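Local coordinates for hypothetical protein TTHA0227 (Thermus thermophilus, PDB 2EJQ) that is of unknown function but belongs to the zincin-like metallopeptidases and binds metal ions, which makes it probably a metal-dependent protease, at residues 4-9 with 73-78; 34-37 with 43-46. The protein carries 1 engineered substitution. All coordinates share one frame; numbering follows the deposited sequence.

From the N terminus, helix 3-16 comes first and supplies residues 4-9, which wait for their partner until residues 73-78, on helix 72-78. Contact 1 thus closes a loop of 63 residues that takes in all three strands of the mixed sheet, 27-31, 47-50 and 67-71. Contact 2 lies wholly within that loop: it pairs 34-37 with 43-46 and encloses just five residues, in the connection from strand 27-31 to strand 47-50. The two do not cross, and their centres are about 13 Å apart. Helix 72-78 joins them physically, since F75 forms one half of contact 1 while S74 OG hydrogen-bonds to K35 N and R45 O of contact 2.

Contact 1: 4-9 with 73-78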
loop_
_atom_site.group_PDB
_atom_site.type_symbol
_atom_site.label_atom_id
_atom_site.label_comp_id
_atom_site.label_asym_id
_atom_site.label_seq_id
_atom_site.Cartn_x
_atom_site.Cartn_y
_atom_site.Cartn_z
ATOM N N GLU A 4 2.095 -15.336 -6.495
ATOM C CA GLU A 4 0.682 -15.576 -6.775
ATOM C C GLU A 4 -0.063 -15.720 -5.466
ATOM O O GLU A 4 -1.139 -15.155 -5.275
ATOM C CB GLU A 4 0.498 -16.859 -7.596
ATOM C CG GLU A 4 1.165 -16.865 -8.976
ATOM C CD GLU A 4 2.697 -16.846 -8.920
ATOM O OE1 GLU A 4 3.285 -17.488 -8.021
ATOM O OE2 GLU A 4 3.316 -16.199 -9.793
ATOM N N ALA A 5 0.526 -16.490 -4.562
ATOM C CA ALA A 5 -0.083 -16.718 -3.265
ATOM C C ALA A 5 -0.130 -15.429 -2.447
ATOM O O ALA A 5 -1.067 -15.218 -1.670
ATOM C CB ALA A 5 0.684 -17.802 -2.515
ATOM N N PHE A 6 0.883 -14.582 -2.623
ATOM C CA PHE A 6 0.959 -13.312 -1.913
ATOM C C PHE A 6 -0.182 -12.404 -2.380
ATOM O O PHE A 6 -0.882 -11.809 -1.564
ATOM C CB PHE A 6 2.305 -12.626 -2.180
ATOM C CG PHE A 6 2.487 -11.329 -1.432
ATOM C CD1 PHE A 6 2.710 -11.325 -0.056
ATOM C CD2 PHE A 6 2.411 -10.108 -2.101
ATOM C CE1 PHE A 6 2.852 -10.129 0.646
ATOM C CE2 PHE A 6 2.553 -8.906 -1.405
ATOM C CZ PHE A 6 2.774 -8.919 -0.027
ATOM N N VAL A 7 -0.357 -12.311 -3.697
ATOM C CA VAL A 7 -1.409 -11.487 -4.286
ATOM C C VAL A 7 -2.765 -11.924 -3.750
ATOM O O VAL A 7 -3.591 -11.097 -3.367
ATOM C CB VAL A 7 -1.432 -11.612 -5.819
ATOM C CG1 VAL A 7 -2.672 -10.921 -6.378
ATOM C CG2 VAL A 7 -0.161 -10.998 -6.418
ATOM N N GLU A 8 -2.967 -13.237 -3.717
ATOM C CA GLU A 8 -4.197 -13.848 -3.234
ATOM C C GLU A 8 -4.449 -13.544 -1.751
ATOM O O GLU A 8 -5.588 -13.384 -1.323
ATOM C CB GLU A 8 -4.110 -15.360 -3.466
ATOM C CG GLU A 8 -5.394 -16.123 -3.263
ATOM C CD GLU A 8 -5.273 -17.558 -3.741
ATOM O OE1 GLU A 8 -5.041 -17.758 -4.957
ATOM O OE2 GLU A 8 -5.404 -18.480 -2.900
ATOM N N LEU A 9 -3.381 -13.481 -0.963
ATOM C CA LEU A 9 -3.516 -13.192 0.459
ATOM C C LEU A 9 -3.927 -11.733 0.640
ATOM O O LEU A 9 -4.788 -11.414 1.468
ATOM C CB LEU A 9 -2.186 -13.434 1.177
ATOM C CG LEU A 9 -2.109 -13.022 2.647
ATOM C CD1 LEU A 9 -3.174 -13.767 3.457
ATOM C CD2 LEU A 9 -0.711 -13.311 3.175
ATOM N N GLY A 73 8.780 -7.943 -3.068
ATOM C CA GLY A 73 10.212 -8.112 -2.875
ATOM C C GLY A 73 10.705 -7.607 -1.528
ATOM O O GLY A 73 11.635 -8.171 -0.946
ATOM N N SER A 74 10.100 -6.530 -1.029
ATOM C CA SER A 74 10.497 -5.989 0.263
ATOM C C SER A 74 10.137 -6.968 1.371
ATOM O O SER A 74 10.888 -7.112 2.329
ATOM C CB SER A 74 9.819 -4.646 0.522
ATOM O OG SER A 74 10.318 -3.659 -0.350
ATOM N N PHE A 75 8.985 -7.628 1.240
ATOM C CA PHE A 75 8.541 -8.617 2.222
ATOM C C PHE A 75 9.533 -9.788 2.280
ATOM O O PHE A 75 9.870 -10.280 3.360
ATOM C CB PHE A 75 7.145 -9.168 1.869
ATOM C CG PHE A 75 5.993 -8.255 2.255
ATOM C CD1 PHE A 75 5.671 -7.147 1.476
ATOM C CD2 PHE A 75 5.223 -8.520 3.394
ATOM C CE1 PHE A 75 4.607 -6.319 1.815
ATOM C CE2 PHE A 75 4.148 -7.690 3.745
ATOM C CZ PHE A 75 3.840 -6.591 2.956
ATOM N N LEU A 76 9.975 -10.244 1.109
ATOM C CA LEU A 76 10.920 -11.348 1.021
ATOM C C LEU A 76 12.230 -10.985 1.702
ATOM O O LEU A 76 12.759 -11.765 2.489
ATOM C CB LEU A 76 11.185 -11.719 -0.447
ATOM C CG LEU A 76 10.089 -12.555 -1.100
ATOM C CD1 LEU A 76 10.399 -12.782 -2.567
ATOM C CD2 LEU A 76 9.982 -13.877 -0.371
ATOM N N GLU A 77 12.739 -9.792 1.407
ATOM C CA GLU A 77 13.990 -9.340 2.000
ATOM C C GLU A 77 13.937 -9.376 3.525
ATOM O O GLU A 77 14.867 -9.849 4.172
ATOM C CB GLU A 77 14.322 -7.916 1.537
ATOM C CG GLU A 77 14.715 -7.782 0.061
ATOM C CD GLU A 77 16.034 -8.465 -0.284
ATOM O OE1 GLU A 77 16.817 -8.755 0.645
ATOM O OE2 GLU A 77 16.294 -8.701 -1.487
ATOM N N VAL A 78 12.845 -8.878 4.097
ATOM C CA VAL A 78 12.698 -8.842 5.544
ATOM C C VAL A 78 12.272 -10.167 6.154
ATOM O O VAL A 78 12.533 -10.425 7.327
ATOM C CB VAL A 78 11.660 -7.778 5.983
ATOM C CG1 VAL A 78 12.007 -6.436 5.379
ATOM C CG2 VAL A 78 10.253 -8.205 5.565
#
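F6 and F75 meet as a T-shaped (edge-to-face) aromatic pair. The evidence is geometric: the ring centroids lie 4.9 Å apart, the planes stand 60° to each other, and F6 CZ sits 3.6 Å above the plane of the F75 ring, over its centre. F6 therefore offers the outer corner of its ring, and F75 receives it on a face.

The van der Waals contacts agree. F6 CZ approaches F75 CE1 to 3.7 Å, while F6 CE1 lies 4.0 Å from F75 CG. The CA atoms of F6 and F75 are 9.8 Å apart, a gap filled by both rings; F6 holds CG anti to the backbone N (chi1 -178°) and F75 holds CG anti to its carbonyl carbon (chi1 -79°), and the F6 edge then meets the F75 face. Only these two residues touch, and the interface is purely apolar, burying 93 Å² in all.

Both segments are helical. L76, next in sequence to F75, has been seen as part of a magnesium site in this protein, though no magnesium is bound to this chain.

The pair joins helix 3-16 to helix 72-78 in a buried position. Helix 85-105 packs against both rings through V89 and against F75 through W85; F6 also meets V30 of strand 27-31 and the ring of Y72.

Contact 2: 34-37 with 43-46; sequences AKPE and VWRL
E37 OE2 is gripped by two nitrogens of R45: NH2 donates at 2.8 Å, nearly in line with the C-O bond, and NE at 3.1 Å from above the carboxylate plane. The oxygen lies in the guanidinium plane, a side-on salt bridge onto one atom, with the two groups' planes 54° apart. R45 bends at chi3 (-73°), turning NE and NH2 onto E37 OE2. A leucine in place of R45 would probably leave the E37 carboxylate without its cationic mate and free to turn.

K35 runs beside R45, its NZ 3.6 Å from R45 NH1; both draw on E48, K35 NZ in a salt bridge, R45 NH1 weakly. Backbones pair as a single antiparallel bridge: R45 N donates to K35 O (2.8 Å, 167°) and E37 N to V43 O (3.0 Å). P36 and W44 form the non-hydrogen-bonded pair between them, where proline's missing N-H costs nothing. W44 CZ3 packs on A34 CB and P36 CD, each at 3.7 Å.

The bridge lies at the surface in the loop from strand 27-31 to strand 47-50, with W44 against S74, E77 and V78 of helix 72-78, and R45 near, but not touching, a possible HExxH motif on helix 85-105.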
loop_
_atom_site.group_PDB
_atom_site.type_symbol
_atom_site.label_atom_id
_atom_site.label_comp_id
_atom_site.label_asym_id
_atom_site.label_seq_id
_atom_site.Cartn_x
_atom_site.Cartn_y
_atom_site.Cartn_z
ATOM N N ALA A 34 11.183 -5.162 -4.942
ATOM C CA ALA A 34 11.456 -4.711 -3.583
ATOM C C ALA A 34 11.698 -3.213 -3.664
ATOM O O ALA A 34 11.996 -2.690 -4.733
ATOM C CB ALA A 34 12.694 -5.397 -3.041
ATOM N N LYS A 35 11.572 -2.516 -2.544
ATOM C CA LYS A 35 11.825 -1.094 -2.561
ATOM C C LYS A 35 12.553 -0.672 -1.306
ATOM O O LYS A 35 11.975 -0.631 -0.215
ATOM C CB LYS A 35 10.525 -0.297 -2.700
ATOM C CG LYS A 35 10.747 1.211 -2.751
ATOM C CD LYS A 35 9.506 1.963 -3.223
ATOM C CE LYS A 35 9.784 3.470 -3.319
ATOM N NZ LYS A 35 8.625 4.250 -3.854
ATOM N N PRO A 36 13.853 -0.373 -1.440
ATOM C CA PRO A 36 14.625 0.055 -0.265
ATOM C C PRO A 36 14.106 1.406 0.205
ATOM O O PRO A 36 13.488 2.130 -0.572
ATOM C CB PRO A 36 16.070 0.176 -0.765
ATOM C CG PRO A 36 16.044 -0.166 -2.217
ATOM C CD PRO A 36 14.653 -0.452 -2.674
ATOM N N GLU A 37 14.313 1.742 1.471
ATOM C CA GLU A 37 13.891 3.058 1.943
ATOM C C GLU A 37 15.101 3.898 1.557
ATOM O O GLU A 37 16.191 3.671 2.075
ATOM C CB GLU A 37 13.745 3.086 3.456
ATOM C CG GLU A 37 12.930 4.259 3.980
ATOM C CD GLU A 37 11.455 3.929 4.082
ATOM O OE1 GLU A 37 11.127 2.906 4.721
ATOM O OE2 GLU A 37 10.625 4.683 3.535
ATOM N N VAL A 43 16.845 -1.192 5.489
ATOM C CA VAL A 43 15.408 -1.051 5.700
ATOM C C VAL A 43 14.643 -1.074 4.385
ATOM O O VAL A 43 14.991 -0.377 3.430
ATOM C CB VAL A 43 15.088 0.271 6.453
ATOM C CG1 VAL A 43 13.583 0.485 6.537
ATOM C CG2 VAL A 43 15.689 0.230 7.848
ATOM N N TRP A 44 13.596 -1.886 4.347
ATOM C CA TRP A 44 12.782 -2.014 3.151
ATOM C C TRP A 44 11.377 -1.500 3.375
ATOM O O TRP A 44 10.810 -1.673 4.450
ATOM C CB TRP A 44 12.711 -3.474 2.718
ATOM C CG TRP A 44 14.048 -4.051 2.458
ATOM C CD1 TRP A 44 14.873 -4.659 3.358
ATOM C CD2 TRP A 44 14.748 -4.037 1.212
ATOM N NE1 TRP A 44 16.047 -5.026 2.747
ATOM C CE2 TRP A 44 15.997 -4.656 1.429
ATOM C CE3 TRP A 44 14.439 -3.560 -0.067
ATOM C CZ2 TRP A 44 16.940 -4.810 0.415
ATOM C CZ3 TRP A 44 15.378 -3.714 -1.078
ATOM C CH2 TRP A 44 16.616 -4.336 -0.830
ATOM N N ARG A 45 10.824 -0.859 2.352
ATOM C CA ARG A 45 9.467 -0.343 2.414
ATOM C C ARG A 45 8.513 -1.452 1.962
ATOM O O ARG A 45 8.557 -1.865 0.807
ATOM C CB ARG A 45 9.326 0.865 1.486
ATOM C CG ARG A 45 7.958 1.518 1.551
ATOM C CD ARG A 45 7.903 2.794 0.722
ATOM N NE ARG A 45 8.639 3.898 1.333
ATOM C CZ ARG A 45 8.794 5.088 0.762
ATOM N NH1 ARG A 45 8.267 5.321 -0.434
ATOM N NH2 ARG A 45 9.469 6.044 1.383
ATOM N N LEU A 46 7.667 -1.939 2.870
ATOM C CA LEU A 46 6.704 -2.993 2.524
ATOM C C LEU A 46 5.536 -2.479 1.662
ATOM O O LEU A 46 4.957 -3.223 0.871
ATOM C CB LEU A 46 6.148 -3.648 3.797
ATOM C CG LEU A 46 7.177 -4.246 4.763
ATOM C CD1 LEU A 46 6.466 -4.959 5.921
ATOM C CD2 LEU A 46 8.087 -5.211 4.009
#